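Sn-glycerol-3-phosphate ABC transporter substrate-binding protein UspB (Mycobacterium tuberculosis, PDB 4MFI) probably serves as the substrate-binding subunit of an ABC transporter, capturing glycerophosphocholine for uptake. Local coordinates at residues 204-207 against 208-211; 407-410 against 411-415; 84-87 against 88-91. All coordinates share one frame; numbering follows the deposited sequence.

Contact 1: 204-207 against 208-211; sequences DLIS and WTFQ
L205 and I206 start the short helix 206-209, and their carbonyls accept the amides of T209 and F210 four residues on. T209 N lies 3.1 Å from L205 O, and the bond is nearly straight at 163°. L205 O also takes a weak bond from W208 N, so the residue at the N-cap position receives two amides on its carbonyl. The second full bond is the shorter one, with F210 N 2.8 Å from I206 O.

The side chains of L205 and W208 lie side by side and point the same way. L205 CG sits 3.7 Å from W208 CE3, with CD1 just as near to that atom. This approach to the indole is oblique. W208 turns its CG away from its own backbone N (chi1 -170°), which sets the six-membered ring beside the leucine branches. L205 CD2 also meets T209 CG2 at 4.1 Å, and these two chains cross at about a right angle. I206 CD1 reaches T209 OG1 at 3.5 Å and F210 CB at 4.2 Å.

The polar ends of the side chains bond elsewhere in the fold: W208 NE1 to T304 O, S207 OG to R385 NE and D392 O, and the amide of Q211 to D382 N and Q381 OE1.

This is largely buried packing in the interior of a solute-binding protein. I206, S207 and F210 rest on helix 391-405. W208 instead lies against S153 and P155 of strand 144-160 and against R385 of helix 383-386.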
loop_
_atom_site.group_PDB
_atom_site.type_symbol
_atom_site.label_atom_id
_atom_site.label_comp_id
_atom_site.label_asym_id
_atom_site.label_seq_id
_atom_site.Cartn_x
_atom_site.Cartn_y
_atom_site.Cartn_z
ATOM N N ASP A 204 -9.610 6.310 7.743
ATOM C CA ASP A 204 -8.189 5.993 7.834
ATOM C C ASP A 204 -7.650 5.163 6.670
ATOM O O ASP A 204 -6.434 5.102 6.474
ATOM C CB ASP A 204 -7.861 5.320 9.164
ATOM C CG ASP A 204 -7.612 6.325 10.277
ATOM O OD1 ASP A 204 -7.169 7.460 9.981
ATOM O OD2 ASP A 204 -7.851 5.975 11.450
ATOM N N LEU A 205 -8.535 4.532 5.897
ATOM C CA LEU A 205 -8.081 3.653 4.821
ATOM C C LEU A 205 -8.946 3.639 3.565
ATOM O O LEU A 205 -8.558 3.056 2.554
ATOM C CB LEU A 205 -7.935 2.221 5.341
ATOM C CG LEU A 205 -6.894 1.351 4.644
ATOM C CD1 LEU A 205 -5.513 1.949 4.814
ATOM C CD2 LEU A 205 -6.933 -0.058 5.197
ATOM N N ILE A 206 -10.115 4.267 3.608
ATOM C CA ILE A 206 -11.069 4.095 2.515
ATOM C C ILE A 206 -10.592 4.657 1.163
ATOM O O ILE A 206 -10.880 4.067 0.126
ATOM C CB ILE A 206 -12.484 4.621 2.894
ATOM C CG1 ILE A 206 -13.538 4.212 1.855
ATOM C CG2 ILE A 206 -12.462 6.132 3.064
ATOM C CD1 ILE A 206 -13.690 2.708 1.701
ATOM N N SER A 207 -9.839 5.759 1.139
ATOM C CA SER A 207 -9.351 6.199 -0.176
ATOM C C SER A 207 -8.408 5.178 -0.803
ATOM O O SER A 207 -8.315 5.085 -2.024
ATOM C CB SER A 207 -8.703 7.586 -0.158
ATOM O OG SER A 207 -7.459 7.570 0.520
ATOM N N TRP A 208 -7.723 4.398 0.030
ATOM C CA TRP A 208 -6.870 3.330 -0.477
ATOM C C TRP A 208 -7.681 2.146 -0.988
ATOM O O TRP A 208 -7.471 1.688 -2.113
ATOM C CB TRP A 208 -5.903 2.876 0.616
ATOM C CG TRP A 208 -4.815 1.951 0.161
ATOM C CD1 TRP A 208 -3.882 2.187 -0.814
ATOM C CD2 TRP A 208 -4.504 0.666 0.712
ATOM N NE1 TRP A 208 -3.021 1.117 -0.913
ATOM C CE2 TRP A 208 -3.381 0.172 0.016
ATOM C CE3 TRP A 208 -5.071 -0.122 1.727
ATOM C CZ2 TRP A 208 -2.804 -1.065 0.310
ATOM C CZ3 TRP A 208 -4.505 -1.354 2.011
ATOM C CH2 TRP A 208 -3.380 -1.815 1.307
ATOM N N THR A 209 -8.606 1.650 -0.168
ATOM C CA THR A 209 -9.356 0.449 -0.538
ATOM C C THR A 209 -10.414 0.700 -1.609
ATOM O O THR A 209 -10.724 -0.206 -2.384
ATOM C CB THR A 209 -10.011 -0.252 0.667
ATOM O OG1 THR A 209 -10.968 0.625 1.267
ATOM C CG2 THR A 209 -8.964 -0.678 1.700
ATOM N N PHE A 210 -10.970 1.905 -1.674
ATOM C CA PHE A 210 -11.972 2.225 -2.701
ATOM C C PHE A 210 -11.338 2.389 -4.075
ATOM O O PHE A 210 -12.020 2.326 -5.096
ATOM C CB PHE A 210 -12.745 3.499 -2.316
ATOM C CG PHE A 210 -13.744 3.954 -3.354
ATOM C CD1 PHE A 210 -14.957 3.299 -3.508
ATOM C CD2 PHE A 210 -13.468 5.054 -4.164
ATOM C CE1 PHE A 210 -15.872 3.724 -4.464
ATOM C CE2 PHE A 210 -14.381 5.482 -5.118
ATOM C CZ PHE A 210 -15.585 4.816 -5.268
ATOM N N GLN A 211 -10.027 2.604 -4.102
ATOM C CA GLN A 211 -9.328 2.817 -5.354
ATOM C C GLN A 211 -9.566 1.665 -6.321
ATOM O O GLN A 211 -9.739 1.872 -7.525
ATOM C CB GLN A 211 -7.834 2.941 -5.070
ATOM C CG GLN A 211 -7.246 4.189 -5.626
ATOM C CD GLN A 211 -5.779 4.388 -5.307
ATOM O OE1 GLN A 211 -5.096 5.120 -6.016
ATOM N NE2 GLN A 211 -5.289 3.760 -4.227
#

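Contact 2: 407-410 against 411-415; sequences ADVT and KTFTN
D408 caps helix 409-427 by reaching with its carboxylate to K411, three residues on. D408 OD2 accepts from K411 N at 2.9 Å through its anti lone pair, and the bond is almost straight at 166°. With CG anti to the backbone N (chi1 -178°), the carboxylate is carried forward to the amide of K411.

F413 packs back over the same first turn. Its CB is 3.3 Å from V409 O, which also accepts F413 N at 2.8 Å. CG and CD1 stay close to that carbonyl oxygen. Farther out, CD2 and CE2 both come within 3.8 Å of V409 CG1. This methyl stands over one ring face, 3.9 Å from the centroid and offset toward the rim, as a CH-pi contact. At the tip, CZ still lies under V409 CG1, though farther from it than CD2 and CE2. Away from V409, the phenyl touches T234 of helix 232-245 and L399 and I402 of helix 391-405.

Two threonines bond back to the turn before them. T412 OG1 is 2.7 Å from D408 O, and T414 OG1 is 2.6 Å from T410 O. In both cases hydroxyl and amide of the threonine approach the carbonyl from opposite faces of its plane.

The chemistry is that of a well-capped N terminus. D408 satisfies an amide that the helix cannot, and its negative charge probably interacts favourably with the helix dipole.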
loop_
_atom_site.group_PDB
_atom_site.type_symbol
_atom_site.label_atom_id
_atom_site.label_comp_id
_atom_site.label_asym_id
_atom_site.label_seq_id
_atom_site.Cartn_x
_atom_site.Cartn_y
_atom_site.Cartn_z
ATOM N N ALA A 407 -24.160 11.459 2.339
ATOM C CA ALA A 407 -23.929 12.623 1.488
ATOM C C ALA A 407 -24.036 12.243 0.010
ATOM O O ALA A 407 -23.750 11.102 -0.385
ATOM C CB ALA A 407 -22.572 13.241 1.781
ATOM N N ASP A 408 -24.467 13.207 -0.793
ATOM C CA ASP A 408 -24.624 13.013 -2.224
ATOM C C ASP A 408 -23.260 12.844 -2.885
ATOM O O ASP A 408 -22.340 13.614 -2.613
ATOM C CB ASP A 408 -25.348 14.222 -2.814
ATOM C CG ASP A 408 -25.611 14.082 -4.297
ATOM O OD1 ASP A 408 -26.618 13.442 -4.660
ATOM O OD2 ASP A 408 -24.825 14.630 -5.102
ATOM N N VAL A 409 -23.126 11.842 -3.751
ATOM C CA VAL A 409 -21.846 11.582 -4.409
ATOM C C VAL A 409 -21.395 12.733 -5.312
ATOM O O VAL A 409 -20.251 13.170 -5.234
ATOM C CB VAL A 409 -21.869 10.262 -5.209
ATOM C CG1 VAL A 409 -20.583 10.091 -6.006
ATOM C CG2 VAL A 409 -22.071 9.085 -4.266
ATOM N N THR A 410 -22.281 13.228 -6.170
ATOM C CA THR A 410 -21.899 14.305 -7.080
ATOM C C THR A 410 -21.493 15.569 -6.324
ATOM O O THR A 410 -20.462 16.168 -6.618
ATOM C CB THR A 410 -23.013 14.602 -8.098
ATOM O OG1 THR A 410 -23.202 13.448 -8.923
ATOM C CG2 THR A 410 -22.644 15.781 -8.984
ATOM N N LYS A 411 -22.281 15.957 -5.329
ATOM C CA LYS A 411 -21.946 17.140 -4.546
ATOM C C LYS A 411 -20.607 16.959 -3.822
ATOM O O LYS A 411 -19.750 17.851 -3.831
ATOM C CB LYS A 411 -23.062 17.449 -3.550
ATOM C CG LYS A 411 -22.763 18.620 -2.639
ATOM C CD LYS A 411 -23.785 18.697 -1.509
ATOM C CE LYS A 411 -23.373 19.705 -0.452
ATOM N NZ LYS A 411 -23.451 21.097 -0.966
ATOM N N THR A 412 -20.418 15.790 -3.221
ATOM C CA THR A 412 -19.213 15.537 -2.437
ATOM C C THR A 412 -17.973 15.499 -3.321
ATOM O O THR A 412 -16.984 16.193 -3.045
ATOM C CB THR A 412 -19.346 14.230 -1.641
ATOM O OG1 THR A 412 -20.466 14.337 -0.755
ATOM C CG2 THR A 412 -18.089 13.954 -0.827
ATOM N N PHE A 413 -18.036 14.720 -4.400
ATOM C CA PHE A 413 -16.906 14.611 -5.323
ATOM C C PHE A 413 -16.573 15.944 -6.006
ATOM O O PHE A 413 -15.403 16.246 -6.248
ATOM C CB PHE A 413 -17.138 13.516 -6.374
ATOM C CG PHE A 413 -16.957 12.104 -5.854
ATOM C CD1 PHE A 413 -16.762 11.851 -4.502
ATOM C CD2 PHE A 413 -16.956 11.031 -6.734
ATOM C CE1 PHE A 413 -16.584 10.543 -4.041
ATOM C CE2 PHE A 413 -16.786 9.730 -6.286
ATOM C CZ PHE A 413 -16.598 9.481 -4.937
ATOM N N THR A 414 -17.595 16.743 -6.311
ATOM C CA THR A 414 -17.376 18.048 -6.929
ATOM C C THR A 414 -16.653 19.005 -5.984
ATOM O O THR A 414 -15.697 19.676 -6.391
ATOM C CB THR A 414 -18.705 18.665 -7.408
ATOM O OG1 THR A 414 -19.313 17.788 -8.369
ATOM C CG2 THR A 414 -18.486 20.033 -8.032
ATOM N N ASN A 415 -17.099 19.062 -4.731
ATOM C CA ASN A 415 -16.454 19.897 -3.711
ATOM C C ASN A 415 -15.016 19.460 -3.494
ATOM O O ASN A 415 -14.103 20.283 -3.422
ATOM C CB ASN A 415 -17.222 19.854 -2.370
ATOM C CG ASN A 415 -16.418 20.452 -1.184
ATOM O OD1 ASN A 415 -16.416 21.669 -0.976
ATOM N ND2 ASN A 415 -15.756 19.590 -0.396
#

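Contact 3: 84-87 against 88-91; sequences KFNA and ALIG
F85 and L89 meet where helix 78-88 ends and a type I beta turn, A88 to G91, leads the chain out. This is the C-terminal end of a surface helix in a protein of the periplasmic-binding-protein fold. The segment that follows runs on to strand 97-101.

Backbone hydrogen bonds change character here. A88 N still makes a helical bond to K84 O, at 3.1 Å. L89 N is shared: it bonds N86 O at 3.3 Å and, weakly, F85 O at 3.2 Å. The amide stands well above the plane of the N86 carbonyl, so that bond does not use a lone pair. The next step belongs to the turn, with G91 N 3.1 Å from A88 O.

Apolar contact is centred on the phenyl ring. L89 CD1 lies over one face of F85, 4.3 Å from the centroid and only 12° from the ring normal, a CH-pi contact. The other methyl, L89 CD2, stands over the rim on the same face, 4.0 Å from F85 CZ. The two side chains cross at a slant. F108 of helix 104-110 adds to this cluster: its ring packs edge-to-face with F85, and it also touches L89.

Charged and polar partners lie farther round. K84 makes a cation-pi contact with W42, while K314 NZ bonds both L89 O and G91 O and so holds the turn from outside.

Past the leucine, I90 has its CG2 between its own backbone N and carbonyl carbon, and this methyl comes to 3.3 Å from A87 O.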
loop_
_atom_site.group_PDB
_atom_site.type_symbol
_atom_site.label_atom_id
_atom_site.label_comp_id
_atom_site.label_asym_id
_atom_site.label_seq_id
_atom_site.Cartn_x
_atom_site.Cartn_y
_atom_site.Cartn_z
ATOM N N LYS A 84 10.975 13.558 11.115
ATOM C CA LYS A 84 12.353 13.502 11.582
ATOM C C LYS A 84 13.304 13.781 10.417
ATOM O O LYS A 84 14.277 14.532 10.564
ATOM C CB LYS A 84 12.646 12.146 12.227
ATOM C CG LYS A 84 13.978 12.081 12.961
ATOM C CD LYS A 84 14.253 10.659 13.439
ATOM C CE LYS A 84 15.619 10.529 14.096
ATOM N NZ LYS A 84 15.707 11.317 15.356
ATOM N N PHE A 85 12.999 13.203 9.256
ATOM C CA PHE A 85 13.781 13.455 8.049
ATOM C C PHE A 85 13.716 14.931 7.660
ATOM O O PHE A 85 14.742 15.552 7.387
ATOM C CB PHE A 85 13.285 12.563 6.905
ATOM C CG PHE A 85 14.083 12.690 5.629
ATOM C CD1 PHE A 85 15.472 12.698 5.649
ATOM C CD2 PHE A 85 13.434 12.761 4.400
ATOM C CE1 PHE A 85 16.196 12.797 4.464
ATOM C CE2 PHE A 85 14.148 12.858 3.221
ATOM C CZ PHE A 85 15.535 12.880 3.250
ATOM N N ASN A 86 12.514 15.501 7.642
ATOM C CA ASN A 86 12.354 16.909 7.306
ATOM C C ASN A 86 13.247 17.809 8.165
ATOM O O ASN A 86 13.918 18.713 7.655
ATOM C CB ASN A 86 10.891 17.325 7.461
ATOM C CG ASN A 86 10.602 18.645 6.802
ATOM O OD1 ASN A 86 10.943 18.855 5.636
ATOM N ND2 ASN A 86 9.996 19.555 7.546
ATOM N N ALA A 87 13.266 17.550 9.467
ATOM C CA ALA A 87 14.059 18.369 10.376
ATOM C C ALA A 87 15.552 18.202 10.140
ATOM O O ALA A 87 16.323 19.153 10.284
ATOM C CB ALA A 87 13.709 18.053 11.817
ATOM N N ALA A 88 15.964 16.990 9.777
ATOM C CA ALA A 88 17.381 16.701 9.590
ATOM C C ALA A 88 17.928 17.381 8.336
ATOM O O ALA A 88 19.134 17.605 8.216
ATOM C CB ALA A 88 17.607 15.200 9.525
ATOM N N LEU A 89 17.034 17.722 7.413
ATOM C CA LEU A 89 17.429 18.287 6.124
ATOM C C LEU A 89 18.117 19.654 6.194
ATOM O O LEU A 89 18.781 20.060 5.238
ATOM C CB LEU A 89 16.235 18.329 5.169
ATOM C CG LEU A 89 15.895 16.980 4.531
ATOM C CD1 LEU A 89 14.519 17.008 3.889
ATOM C CD2 LEU A 89 16.952 16.597 3.501
ATOM N N ILE A 90 17.973 20.363 7.310
ATOM C CA ILE A 90 18.662 21.648 7.453
ATOM C C ILE A 90 20.182 21.471 7.494
ATOM O O ILE A 90 20.927 22.321 6.997
ATOM C CB ILE A 90 18.183 22.451 8.683
ATOM C CG1 ILE A 90 18.857 23.826 8.713
ATOM C CG2 ILE A 90 18.466 21.702 9.979
ATOM C CD1 ILE A 90 18.600 24.685 7.477
ATOM N N GLY A 91 20.636 20.359 8.069
ATOM C CA GLY A 91 22.059 20.086 8.200
ATOM C C GLY A 91 22.491 18.818 7.483
ATOM O O GLY A 91 21.842 18.375 6.529
#

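How the contacts relate
From the N terminus the order is contact 3, contact 1, contact 2. Each lies within one continuous stretch, so none closes a long loop, and none nests in or crosses another. Contact 3 is at the end of helix 78-88, while contacts 1 and 2 are at helix starts. Contact 3 stands apart, its centre about 30 Å from that of contact 1 and 39 Å from that of contact 2. Contacts 1 and 2 do not touch, with centres about 17 Å apart, but helix 391-405 links them: both pack on L399. Through that helix, buried 206-209 is tied to the start of 409-427. Contact 3 instead joins its helix to helix 104-110.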